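Septation protein imp2 (Schizosaccharomyces pombe, PDB 5C1F) links cytoskeletal proteins to membranes through its phospholipid-binding F-BAR domain, is required for normal septation and takes part in disassembly of the medial ring. Local coordinates at residues Ala80-Asp83 with Asn84-Lys87; Asp241-Cys244 with Glu245-Arg248. One frame throughout, in Å; residues are numbered along the deposited sequence.

Contact 1 (Ala80-Asp83 with Asn84-Lys87)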
loop_
_atom_site.group_PDB
_atom_site.type_symbol
_atom_site.label_atom_id
_atom_site.label_comp_id
_atom_site.label_asym_id
_atom_site.label_seq_id
_atom_site.Cartn_x
_atom_site.Cartn_y
_atom_site.Cartn_z
ATOM N N ALA A 80 -5.757 7.702 14.137
ATOM C CA ALA A 80 -5.088 8.910 13.675
ATOM C C ALA A 80 -3.757 8.585 13.005
ATOM O O ALA A 80 -3.353 9.259 12.060
ATOM C CB ALA A 80 -4.873 9.873 14.832
ATOM N N GLU A 81 -3.076 7.550 13.489
ATOM C CA GLU A 81 -1.771 7.208 12.938
ATOM C C GLU A 81 -1.899 6.385 11.662
ATOM O O GLU A 81 -1.026 6.440 10.793
ATOM C CB GLU A 81 -0.913 6.471 13.973
ATOM C CG GLU A 81 -0.409 7.359 15.115
ATOM C CD GLU A 81 0.461 8.529 14.644
ATOM O OE1 GLU A 81 0.896 8.539 13.472
ATOM O OE2 GLU A 81 0.715 9.446 15.457
ATOM N N VAL A 82 -2.988 5.627 11.545
ATOM C CA VAL A 82 -3.301 4.951 10.291
ATOM C C VAL A 82 -3.624 6.013 9.237
ATOM O O VAL A 82 -3.276 5.867 8.060
ATOM C CB VAL A 82 -4.474 3.956 10.457
ATOM C CG1 VAL A 82 -5.065 3.567 9.109
ATOM C CG2 VAL A 82 -4.014 2.722 11.220
ATOM N N ASP A 83 -4.262 7.097 9.675
ATOM C CA ASP A 83 -4.550 8.230 8.802
ATOM C C ASP A 83 -3.254 8.909 8.363
ATOM O O ASP A 83 -3.113 9.296 7.203
ATOM C CB ASP A 83 -5.466 9.233 9.506
ATOM C CG ASP A 83 -6.107 10.221 8.543
ATOM O OD1 ASP A 83 -6.157 9.935 7.328
ATOM O OD2 ASP A 83 -6.572 11.282 9.009
ATOM N N ASN A 84 -2.307 9.046 9.289
ATOM C CA ASN A 84 -1.007 9.626 8.959
ATOM C C ASN A 84 -0.258 8.767 7.948
ATOM O O ASN A 84 0.463 9.274 7.092
ATOM C CB ASN A 84 -0.159 9.813 10.216
ATOM C CG ASN A 84 -0.568 11.031 11.013
ATOM O OD1 ASN A 84 -1.116 11.989 10.463
ATOM N ND2 ASN A 84 -0.302 11.005 12.315
ATOM N N MET A 85 -0.436 7.458 8.052
ATOM C CA MET A 85 0.170 6.550 7.096
ATOM C C MET A 85 -0.482 6.713 5.723
ATOM O O MET A 85 0.200 6.685 4.701
ATOM C CB MET A 85 0.066 5.108 7.591
ATOM C CG MET A 85 1.014 4.803 8.748
ATOM S SD MET A 85 0.994 3.074 9.266
ATOM C CE MET A 85 0.215 3.207 10.869
ATOM N N ALA A 86 -1.797 6.909 5.709
ATOM C CA ALA A 86 -2.526 7.163 4.468
ATOM C C ALA A 86 -2.030 8.433 3.779
ATOM O O ALA A 86 -1.752 8.424 2.581
ATOM C CB ALA A 86 -4.025 7.261 4.740
ATOM N N LYS A 87 -1.928 9.519 4.543
ATOM C CA LYS A 87 -1.448 10.801 4.029
ATOM C C LYS A 87 -0.067 10.673 3.403
ATOM O O LYS A 87 0.211 11.254 2.351
ATOM C CB LYS A 87 -1.394 11.850 5.141
ATOM C CG LYS A 87 -2.707 12.113 5.843
ATOM C CD LYS A 87 -2.486 12.990 7.070
ATOM C CE LYS A 87 -3.740 13.103 7.919
ATOM N NZ LYS A 87 -3.503 13.905 9.152
HETATM O O HOH W 1 -4.039 11.915 11.739
#
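E81 and N84, three residues apart on one helix, share the straightest hydrogen bond of this turn: N84 ND2 donates to E81 OE1 at 3.0 Å and 175°. The oxygen lies in the amide plane of N84, whereas the donor stands above the carboxylate, the planes 61° apart. E81 is bent at chi2 (-60°), which folds its carboxylate back to the amide, and OE2 pairs with R246; both oxygens are engaged. N84 OD1 takes a weak bond from K87 NZ and another from a water that also donates to A80 O (2.8 Å). Four i to i+4 backbone bonds run from A80 O to N84 N through D83 O to K87 N. K87 NZ lies 4.0 Å from D83 OD2, too far for a salt bridge though probably still attractive; D83 OD1 pairs with R60. K87 leans its methylene chain on the D83 carbonyl, K87 CG lying 3.2 Å from D83 O. On the apolar side, M85 CE approaches V82 CG2 at 4.3 Å; V82 packs on F229 and M85 on I233, both of the second subunit. Such a helix, polar on one side and apolar on the other, is characteristic of the dimeric F-BAR helical bundle.

Contact 2 (Asp241-Cys244 with Glu245-Arg248)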
loop_
_atom_site.group_PDB
_atom_site.type_symbol
_atom_site.label_atom_id
_atom_site.label_comp_id
_atom_site.label_asym_id
_atom_site.label_seq_id
_atom_site.Cartn_x
_atom_site.Cartn_y
_atom_site.Cartn_z
ATOM N N ASP A 241 6.829 3.461 9.777
ATOM C CA ASP A 241 7.446 2.897 10.970
ATOM C C ASP A 241 7.422 3.893 12.128
ATOM O O ASP A 241 7.261 3.499 13.287
ATOM C CB ASP A 241 8.883 2.457 10.693
ATOM C CG ASP A 241 9.535 1.835 11.908
ATOM O OD1 ASP A 241 8.925 0.917 12.495
ATOM O OD2 ASP A 241 10.635 2.280 12.294
ATOM N N GLN A 242 7.584 5.179 11.817
ATOM C CA GLN A 242 7.512 6.215 12.845
ATOM C C GLN A 242 6.100 6.305 13.409
ATOM O O GLN A 242 5.917 6.519 14.607
ATOM C CB GLN A 242 7.946 7.577 12.295
ATOM C CG GLN A 242 9.435 7.701 12.016
ATOM C CD GLN A 242 10.286 7.523 13.259
ATOM O OE1 GLN A 242 10.308 8.382 14.140
ATOM N NE2 GLN A 242 10.996 6.403 13.334
ATOM N N ALA A 243 5.104 6.132 12.543
ATOM C CA ALA A 243 3.709 6.154 12.973
ATOM C C ALA A 243 3.401 4.968 13.886
ATOM O O ALA A 243 2.698 5.112 14.891
ATOM C CB ALA A 243 2.780 6.154 11.768
ATOM N N CYS A 244 3.932 3.801 13.532
ATOM C CA CYS A 244 3.764 2.603 14.345
ATOM C C CYS A 244 4.396 2.780 15.713
ATOM O O CYS A 244 3.842 2.347 16.720
ATOM C CB CYS A 244 4.374 1.386 13.653
ATOM S SG CYS A 244 3.463 0.856 12.202
ATOM N N GLU A 245 5.562 3.418 15.734
ATOM C CA GLU A 245 6.293 3.625 16.973
ATOM C C GLU A 245 5.497 4.528 17.905
ATOM O O GLU A 245 5.479 4.321 19.118
ATOM C CB GLU A 245 7.672 4.221 16.694
ATOM C CG GLU A 245 8.660 4.029 17.833
ATOM C CD GLU A 245 9.059 2.576 18.019
ATOM O OE1 GLU A 245 9.598 1.978 17.061
ATOM O OE2 GLU A 245 8.834 2.031 19.119
ATOM N N ARG A 246 4.824 5.523 17.336
ATOM C CA ARG A 246 4.009 6.429 18.137
ATOM C C ARG A 246 2.797 5.701 18.732
ATOM O O ARG A 246 2.382 5.997 19.854
ATOM C CB ARG A 246 3.568 7.639 17.307
ATOM C CG ARG A 246 4.719 8.589 16.966
ATOM C CD ARG A 246 4.246 9.921 16.378
ATOM N NE ARG A 246 3.600 9.771 15.076
ATOM C CZ ARG A 246 4.242 9.790 13.910
ATOM N NH1 ARG A 246 5.559 9.947 13.877
ATOM N NH2 ARG A 246 3.565 9.647 12.778
ATOM N N ILE A 247 2.246 4.739 17.996
ATOM C CA ILE A 247 1.153 3.924 18.523
ATOM C C ILE A 247 1.642 3.120 19.725
ATOM O O ILE A 247 0.993 3.091 20.771
ATOM C CB ILE A 247 0.576 2.962 17.462
ATOM C CG1 ILE A 247 -0.021 3.747 16.294
ATOM C CG2 ILE A 247 -0.480 2.064 18.083
ATOM C CD1 ILE A 247 -0.458 2.889 15.121
ATOM N N ARG A 248 2.807 2.493 19.576
ATOM C CA ARG A 248 3.397 1.702 20.652
ATOM C C ARG A 248 3.720 2.542 21.882
ATOM O O ARG A 248 3.541 2.085 23.005
ATOM C CB ARG A 248 4.664 0.995 20.165
ATOM C CG ARG A 248 4.395 -0.089 19.145
ATOM C CD ARG A 248 5.607 -0.979 18.948
ATOM N NE ARG A 248 6.597 -0.386 18.059
ATOM C CZ ARG A 248 6.595 -0.542 16.739
ATOM N NH1 ARG A 248 5.648 -1.269 16.157
ATOM N NH2 ARG A 248 7.538 0.027 15.999
#
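Regular alpha-helical bonds join D241-C244 to E245-R248, from E245 N to D241 O through R248 N to C244 O (both 3.0 Å). On one side of the helix, D241, E245 and R248 form a salt-bridge network. R248 NH2 donates to E245 OE1 at 3.0 Å and 169°, the oxygen in the guanidinium plane but the nitrogen well above the carboxylate; NE adds a weak bond to OE2. D241 OD1 lies at the guanidinium edge, in a long salt bridge of 3.9 Å to R248 NH2, and is hydrogen-bonded to S234 OG of the second subunit, the hydroxyl that NH2 also meets. The bend of R248 at chi3 (-81°) brings the group back over its own helix, where C244 O sits beneath the centre of one face. R248 NH1 donates to T230 of the second subunit. A leucine in place of R248 would probably leave E245 without its charged mate and that T230 without this donor. R246 lies along another side, one guanidinium face over Q242 O and A243 CA. Its NE reaches E81 on helix 69-155. This stretch of helix 162-252 thus lies between helix 69-155 of its own chain and the second subunit.

In the fold
Contacts 1 and 2 lie on successive long helices, 69-155 and 162-252, with centres 11 Å apart, and touch directly. E81 OE2 and R246 NE form a salt bridge of 2.9 Å, so the carboxylate that holds N84 on contact 1 also ties the two helices together. Apolar contacts flank this bridge: M85 CG lies 3.8 Å from A243 CB, and E81 CB lies 3.7 Å from I247 CG1. Both contacts also reach the second subunit, contact 1 through apolar side chains and contact 2 with hydrogen bonds as well, which places them at the dimer interface of the F-BAR domain. A formic acid molecule, probably from the crystallisation liquor, lies about 4 Å from the D241 side chain.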